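Local atomic coordinates of pentatricopeptide repeat-containing protein 10, chloroplastic (Zea mays, PDB entry 4M59), a protein that binds two similar intergenic RNA sites in chloroplast atpH and psaJ transcripts and acts as a barrier to RNA decay by exonucleases. Residues 68-71 against 72-76; 332-335 against 336-340; 541-544 against 545-548. The protein carries 4 engineered substitutions. All coordinates share one frame; numbering follows the deposited sequence.

Contacts 1, 2 and 3 are three instances of the same local event, the first turn of a helix, taken at widely spaced points along a superhelical array of helices. Each includes backbone bonds from residue i+4 to residue i, less regular in contact 1, and in each a later side chain meets the residue four earlier. In contacts 1 and 2 a glutamate chain lies back over Ala70 or Thr334; in contact 3 the Thr548 methyl lies on the Tyr544 ring. The centres are far apart, about 65 Å (contacts 1 and 2), 63 Å (contacts 1 and 3) and 52 Å (contacts 2 and 3). Their nearest atoms stay about 10, 8 and 8 Å from the bound RNA, so none meets it directly.

Contact 1: residues 68-71 against 72-76; sequences ADAS and ALEMV
Glu74 folds back over Ala70, one helical turn earlier, and each atom of its side chain can be traced against that residue and Ser71. CB starts the path 3.4 Å from Ala70 O. CG comes closer still, 3.1 Å from Ala70 O, because it stands beside the backbone N and anti to the carbonyl carbon (chi1 -67°), which turns the chain toward the start of the helix. The chain is extended beyond CG, yet CD remains 3.4 Å from Ala70 O. Both carboxylate oxygens still have Ala70 O as their nearest neighbour across the contact. Next come Ser71 CA, 4.1 Å from Glu74 OE1, and Ala70 CB, 4.1 Å from Glu74 OE2. These are loose approaches; the firm polar partner of OE2 is the backbone N of Asp105, to which it is hydrogen-bonded.

The backbone evidence for the helix start is uneven. Glu74 N donates to Ala70 O at 3.0 Å, with an N-H...O angle of 169°. Asp69 is at the N-cap position: Ala72 N donates to Asp69 O at 2.8 Å from above the carbonyl plane, whereas the bond from Leu73 N to the same oxygen is weak. The Asp69 side chain also swings back, placing OD1 3.7 Å from Ala72 N, where its negative charge would probably favour the helix N-terminus.

Residues 69-76 fall in the first predicted pentatricopeptide repeat and form the N-terminal turn of a helix in the alpha-helical array. Ala72, Met75 and Val76 meet helix 39-47 through Thr40, Lys44 and Leu43. Leu73 and Val76 both rest on Leu59 of helix 52-65, and Leu73 also meets Pro97, Leu98 and Leu104, so that helix 70-82 packs against two preceding helices and the loop leading to helix 106-117.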
loop_
_atom_site.group_PDB
_atom_site.type_symbol
_atom_site.label_atom_id
_atom_site.label_comp_id
_atom_site.label_asym_id
_atom_site.label_seq_id
_atom_site.Cartn_x
_atom_site.Cartn_y
_atom_site.Cartn_z
ATOM N N ALA A 68 3.796 -40.958 -28.564
ATOM C CA ALA A 68 3.994 -40.734 -27.155
ATOM C C ALA A 68 3.279 -41.799 -26.357
ATOM O O ALA A 68 2.092 -42.000 -26.513
ATOM C CB ALA A 68 3.478 -39.380 -26.785
ATOM N N ASP A 69 4.013 -42.489 -25.505
ATOM C CA ASP A 69 3.382 -43.400 -24.578
ATOM C C ASP A 69 3.273 -42.777 -23.201
ATOM O O ASP A 69 3.819 -41.713 -22.937
ATOM C CB ASP A 69 4.092 -44.756 -24.522
ATOM C CG ASP A 69 5.560 -44.648 -24.156
ATOM O OD1 ASP A 69 6.145 -43.565 -24.321
ATOM O OD2 ASP A 69 6.142 -45.660 -23.711
ATOM N N ALA A 70 2.550 -43.459 -22.336
ATOM C CA ALA A 70 2.301 -43.001 -20.993
ATOM C C ALA A 70 3.581 -42.691 -20.267
ATOM O O ALA A 70 3.631 -41.776 -19.471
ATOM C CB ALA A 70 1.553 -44.040 -20.257
ATOM N N SER A 71 4.623 -43.465 -20.548
ATOM C CA SER A 71 5.919 -43.273 -19.907
ATOM C C SER A 71 6.480 -41.884 -20.193
ATOM O O SER A 71 7.225 -41.326 -19.386
ATOM C CB SER A 71 6.911 -44.344 -20.373
ATOM O OG SER A 71 7.346 -45.137 -19.282
ATOM N N ALA A 72 6.119 -41.328 -21.347
ATOM C CA ALA A 72 6.585 -40.024 -21.734
ATOM C C ALA A 72 5.825 -38.930 -21.019
ATOM O O ALA A 72 6.409 -37.989 -20.511
ATOM C CB ALA A 72 6.433 -39.864 -23.205
ATOM N N LEU A 73 4.510 -39.056 -21.003
ATOM C CA LEU A 73 3.665 -38.078 -20.356
ATOM C C LEU A 73 4.023 -37.970 -18.897
ATOM O O LEU A 73 4.139 -36.884 -18.356
ATOM C CB LEU A 73 2.202 -38.475 -20.495
ATOM C CG LEU A 73 1.190 -37.563 -19.806
ATOM C CD1 LEU A 73 1.150 -36.204 -20.456
ATOM C CD2 LEU A 73 -0.174 -38.183 -19.833
ATOM N N GLU A 74 4.208 -39.115 -18.268
ATOM C CA GLU A 74 4.572 -39.161 -16.876
ATOM C C GLU A 74 5.863 -38.412 -16.633
ATOM O O GLU A 74 6.081 -37.888 -15.561
ATOM C CB GLU A 74 4.728 -40.610 -16.438
ATOM C CG GLU A 74 3.440 -41.394 -16.437
ATOM C CD GLU A 74 3.667 -42.861 -16.218
ATOM O OE1 GLU A 74 4.811 -43.242 -15.950
ATOM O OE2 GLU A 74 2.699 -43.635 -16.315
ATOM N N MET A 75 6.724 -38.392 -17.641
ATOM C CA MET A 75 8.041 -37.779 -17.514
ATOM C C MET A 75 7.971 -36.262 -17.591
ATOM O O MET A 75 8.780 -35.562 -16.987
ATOM C CB MET A 75 8.980 -38.312 -18.598
ATOM C CG MET A 75 10.285 -38.875 -18.063
ATOM S SD MET A 75 11.634 -37.684 -18.137
ATOM C CE MET A 75 12.941 -38.606 -17.336
ATOM N N VAL A 76 7.001 -35.758 -18.343
ATOM C CA VAL A 76 6.845 -34.334 -18.519
ATOM C C VAL A 76 6.121 -33.754 -17.322
ATOM O O VAL A 76 6.418 -32.663 -16.868
ATOM C CB VAL A 76 6.103 -34.042 -19.809
ATOM C CG1 VAL A 76 5.675 -32.624 -19.858
ATOM C CG2 VAL A 76 6.987 -34.335 -20.972
#

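Contact 2: residues 332-335 against 336-340; sequences RFTV and MLEML
Residues 332-335 and 336-340 form the first turns of helix 333-346, in which the amides of four successive residues, from Met336 to Met339, each bond to the carbonyl four residues back. Met336 N lies 3.0 Å from Arg332 O, and at the far end Met339 N lies 2.9 Å from Val335 O. The straightest of the four is Glu338 N to Thr334 O, with an N-H...O angle of 164°.

The Glu338 side chain lies back along this turn. Its CG is beside the backbone N (chi1 -67°) and 3.2 Å from Thr334 O, and the extended chain beyond it brings the carboxylate over the methyls of two neighbouring residues, one oxygen to each. OE1 approaches Val335 CG2 at 3.6 Å and OE2 approaches Thr334 CG2 at 4.0 Å, and Glu338 crosses both side chains obliquely. Met336 does the same two residues earlier: its CG sits 3.0 Å from Arg332 O, a tight approach. Met336 SD follows at 3.6 Å from Arg332 O, and only there does the chain differ, bending at chi3.

Arg332, at the N-cap position, carries its guanidinium away from the turn, where NH1 forms a salt bridge with Asp299, and the ring of Phe333 stacks with that of Tyr370 in helix 367-380. On the preceding helix 317-328, Val335 and Met336 meet Leu327 while Met339 meets Tyr320 and Val323. Helices 317-328 and 333-346 both fall within one predicted repeat, and this antiparallel helical hairpin is the characteristic building unit of pentatricopeptide repeat proteins.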
loop_
_atom_site.group_PDB
_atom_site.type_symbol
_atom_site.label_atom_id
_atom_site.label_comp_id
_atom_site.label_asym_id
_atom_site.label_seq_id
_atom_site.Cartn_x
_atom_site.Cartn_y
_atom_site.Cartn_z
ATOM N N ARG A 332 3.127 7.958 16.260
ATOM C CA ARG A 332 2.822 8.236 17.649
ATOM C C ARG A 332 3.995 8.930 18.291
ATOM O O ARG A 332 4.721 8.346 19.077
ATOM C CB ARG A 332 2.437 6.952 18.388
ATOM C CG ARG A 332 0.982 6.535 18.146
ATOM C CD ARG A 332 0.783 5.034 18.149
ATOM N NE ARG A 332 0.512 4.481 19.472
ATOM C CZ ARG A 332 -0.661 4.000 19.858
ATOM N NH1 ARG A 332 -0.810 3.515 21.080
ATOM N NH2 ARG A 332 -1.685 4.002 19.024
ATOM N N PHE A 333 4.175 10.197 17.936
ATOM C CA PHE A 333 5.334 10.982 18.343
ATOM C C PHE A 333 5.685 10.915 19.830
ATOM O O PHE A 333 6.781 10.493 20.195
ATOM C CB PHE A 333 5.164 12.441 17.917
ATOM C CG PHE A 333 4.817 12.608 16.467
ATOM C CD1 PHE A 333 5.302 11.721 15.521
ATOM C CD2 PHE A 333 4.007 13.650 16.049
ATOM C CE1 PHE A 333 4.985 11.871 14.187
ATOM C CE2 PHE A 333 3.687 13.807 14.714
ATOM C CZ PHE A 333 4.176 12.913 13.780
ATOM N N THR A 334 4.765 11.349 20.688
ATOM C CA THR A 334 5.073 11.489 22.097
ATOM C C THR A 334 5.576 10.214 22.735
ATOM O O THR A 334 6.519 10.234 23.506
ATOM C CB THR A 334 3.863 11.982 22.848
ATOM O OG1 THR A 334 3.454 13.233 22.292
ATOM C CG2 THR A 334 4.196 12.190 24.285
ATOM N N VAL A 335 4.941 9.101 22.403
ATOM C CA VAL A 335 5.338 7.803 22.925
ATOM C C VAL A 335 6.656 7.344 22.321
ATOM O O VAL A 335 7.470 6.721 22.986
ATOM C CB VAL A 335 4.239 6.757 22.676
ATOM C CG1 VAL A 335 4.818 5.385 22.540
ATOM C CG2 VAL A 335 3.234 6.784 23.792
ATOM N N MET A 336 6.871 7.668 21.057
ATOM C CA MET A 336 8.140 7.392 20.427
ATOM C C MET A 336 9.252 8.088 21.185
ATOM O O MET A 336 10.303 7.524 21.423
ATOM C CB MET A 336 8.110 7.835 18.973
ATOM C CG MET A 336 7.217 7.002 18.100
ATOM S SD MET A 336 7.038 7.591 16.432
ATOM C CE MET A 336 8.543 6.993 15.727
ATOM N N LEU A 337 9.003 9.318 21.591
ATOM C CA LEU A 337 9.998 10.082 22.316
ATOM C C LEU A 337 10.229 9.571 23.717
ATOM O O LEU A 337 11.357 9.512 24.167
ATOM C CB LEU A 337 9.594 11.546 22.366
ATOM C CG LEU A 337 9.695 12.283 21.049
ATOM C CD1 LEU A 337 9.231 13.678 21.233
ATOM C CD2 LEU A 337 11.111 12.277 20.615
ATOM N N GLU A 338 9.152 9.226 24.404
ATOM C CA GLU A 338 9.235 8.593 25.706
ATOM C C GLU A 338 10.142 7.398 25.575
ATOM O O GLU A 338 11.024 7.177 26.383
ATOM C CB GLU A 338 7.868 8.099 26.162
ATOM C CG GLU A 338 6.844 9.170 26.469
ATOM C CD GLU A 338 5.469 8.604 26.809
ATOM O OE1 GLU A 338 5.274 7.383 26.712
ATOM O OE2 GLU A 338 4.576 9.386 27.178
ATOM N N MET A 339 9.915 6.637 24.524
ATOM C CA MET A 339 10.598 5.380 24.344
ATOM C C MET A 339 12.064 5.576 24.054
ATOM O O MET A 339 12.889 4.779 24.455
ATOM C CB MET A 339 9.932 4.587 23.236
ATOM C CG MET A 339 10.405 3.172 23.153
ATOM S SD MET A 339 9.084 2.086 22.652
ATOM C CE MET A 339 8.009 2.242 24.057
ATOM N N LEU A 340 12.384 6.662 23.356
ATOM C CA LEU A 340 13.770 6.994 23.052
ATOM C C LEU A 340 14.526 7.353 24.328
ATOM O O LEU A 340 15.719 7.081 24.450
ATOM C CB LEU A 340 13.839 8.149 22.054
ATOM C CG LEU A 340 15.236 8.676 21.720
ATOM C CD1 LEU A 340 16.129 7.553 21.216
ATOM C CD2 LEU A 340 15.158 9.801 20.700
#

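Contact 3: residues 541-544 against 545-548; sequences NGMY and SKAT
Thr548, whose methyl lies against the ring of Tyr544, holds its hydroxyl in the shortest sound polar bond here: OG1 donates to Ser545 O at 2.9 Å, coming from above the carbonyl plane. The first torsion makes this possible by setting OG1 between the backbone N and the carbonyl carbon (chi1 63°); the same torsion leaves CG2 anti to the carbonyl carbon and beside the backbone N, on the side of the Tyr544 ring. That methyl stands over one face of Tyr544, with CG2 3.6 Å from the ring centroid and 24° off the ring normal. Its nearest ring atom is Tyr544 CE1, at 3.3 Å from Thr548 CG2, so the methyl is shifted toward the rim; the geometry is that of a CH-pi contact. CG2 is equally close to Tyr544 O, which the amide also uses: Thr548 N donates to Tyr544 O at 3.0 Å with an N-H...O angle of 174°. This helical bond sets the spacing at which the methyl meets the ring. Replacing Thr548 by a serine, which lacks CG2, would probably leave this face of Tyr544 without its methyl partner and the ring freer to turn.

Met543 occupies the N-cap position and is the centre of an inverse gamma turn. Its carbonyl takes the amide of the next turn, with Ala547 N 3.1 Å from Met543 O. The side chains of Met543 and Lys546 run side by side and touch through Met543 CE and Lys546 CD, 3.8 Å apart.

Helices 528-539 and 544-555 are the helical pair of a predicted pentatricopeptide repeat (527-561). Across it, Met543, Lys546 and Ala547 all lie on Tyr538. Met543 and Lys546 also reach Leu509 and Glu513 of helix 509-519, while Tyr544 and Ala547 meet Met572 of the following helix 563-575.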
loop_
_atom_site.group_PDB
_atom_site.type_symbol
_atom_site.label_atom_id
_atom_site.label_comp_id
_atom_site.label_asym_id
_atom_site.label_seq_id
_atom_site.Cartn_x
_atom_site.Cartn_y
_atom_site.Cartn_z
ATOM N N ASN A 541 -17.217 24.211 -17.828
ATOM C CA ASN A 541 -17.691 24.862 -19.031
ATOM C C ASN A 541 -18.970 24.162 -19.462
ATOM O O ASN A 541 -19.509 23.357 -18.728
ATOM C CB ASN A 541 -16.631 24.810 -20.114
ATOM C CG ASN A 541 -15.271 25.174 -19.596
ATOM O OD1 ASN A 541 -14.911 24.800 -18.494
ATOM N ND2 ASN A 541 -14.514 25.912 -20.377
ATOM N N GLY A 542 -19.468 24.451 -20.648
ATOM C CA GLY A 542 -20.738 23.873 -21.041
ATOM C C GLY A 542 -20.552 22.524 -21.668
ATOM O O GLY A 542 -21.459 21.970 -22.269
ATOM N N MET A 543 -19.388 21.955 -21.446
ATOM C CA MET A 543 -18.944 20.840 -22.252
ATOM C C MET A 543 -19.649 19.555 -21.908
ATOM O O MET A 543 -19.050 18.611 -21.458
ATOM C CB MET A 543 -17.444 20.708 -22.154
ATOM C CG MET A 543 -16.781 22.031 -22.233
ATOM S SD MET A 543 -15.023 22.031 -22.154
ATOM C CE MET A 543 -14.696 21.478 -23.782
ATOM N N TYR A 544 -20.938 19.543 -22.182
ATOM C CA TYR A 544 -21.797 18.425 -21.845
ATOM C C TYR A 544 -21.364 17.183 -22.559
ATOM O O TYR A 544 -21.162 16.149 -21.950
ATOM C CB TYR A 544 -23.225 18.746 -22.243
ATOM C CG TYR A 544 -24.183 17.612 -22.023
ATOM C CD1 TYR A 544 -24.545 17.230 -20.752
ATOM C CD2 TYR A 544 -24.724 16.921 -23.091
ATOM C CE1 TYR A 544 -25.417 16.196 -20.547
ATOM C CE2 TYR A 544 -25.594 15.887 -22.894
ATOM C CZ TYR A 544 -25.937 15.528 -21.616
ATOM O OH TYR A 544 -26.810 14.493 -21.404
ATOM N N SER A 545 -21.242 17.297 -23.871
ATOM C CA SER A 545 -20.908 16.168 -24.717
ATOM C C SER A 545 -19.764 15.339 -24.181
ATOM O O SER A 545 -19.905 14.143 -23.969
ATOM C CB SER A 545 -20.540 16.643 -26.108
ATOM O OG SER A 545 -19.655 15.720 -26.706
ATOM N N LYS A 546 -18.629 15.980 -23.965
ATOM C CA LYS A 546 -17.450 15.273 -23.523
ATOM C C LYS A 546 -17.634 14.757 -22.120
ATOM O O LYS A 546 -17.277 13.628 -21.817
ATOM C CB LYS A 546 -16.229 16.176 -23.573
ATOM C CG LYS A 546 -16.208 17.106 -24.749
ATOM C CD LYS A 546 -14.885 17.799 -24.857
ATOM C CE LYS A 546 -13.815 16.800 -25.137
ATOM N NZ LYS A 546 -14.224 15.936 -26.262
ATOM N N ALA A 547 -18.202 15.585 -21.265
ATOM C CA ALA A 547 -18.309 15.248 -19.865
ATOM C C ALA A 547 -19.044 13.944 -19.661
ATOM O O ALA A 547 -18.579 13.080 -18.932
ATOM C CB ALA A 547 -18.986 16.349 -19.124
ATOM N N THR A 548 -20.184 13.796 -20.316
ATOM C CA THR A 548 -20.978 12.588 -20.187
ATOM C C THR A 548 -20.213 11.411 -20.746
ATOM O O THR A 548 -20.361 10.290 -20.288
ATOM C CB THR A 548 -22.275 12.703 -20.949
ATOM O OG1 THR A 548 -21.994 12.850 -22.339
ATOM C CG2 THR A 548 -23.029 13.907 -20.479
#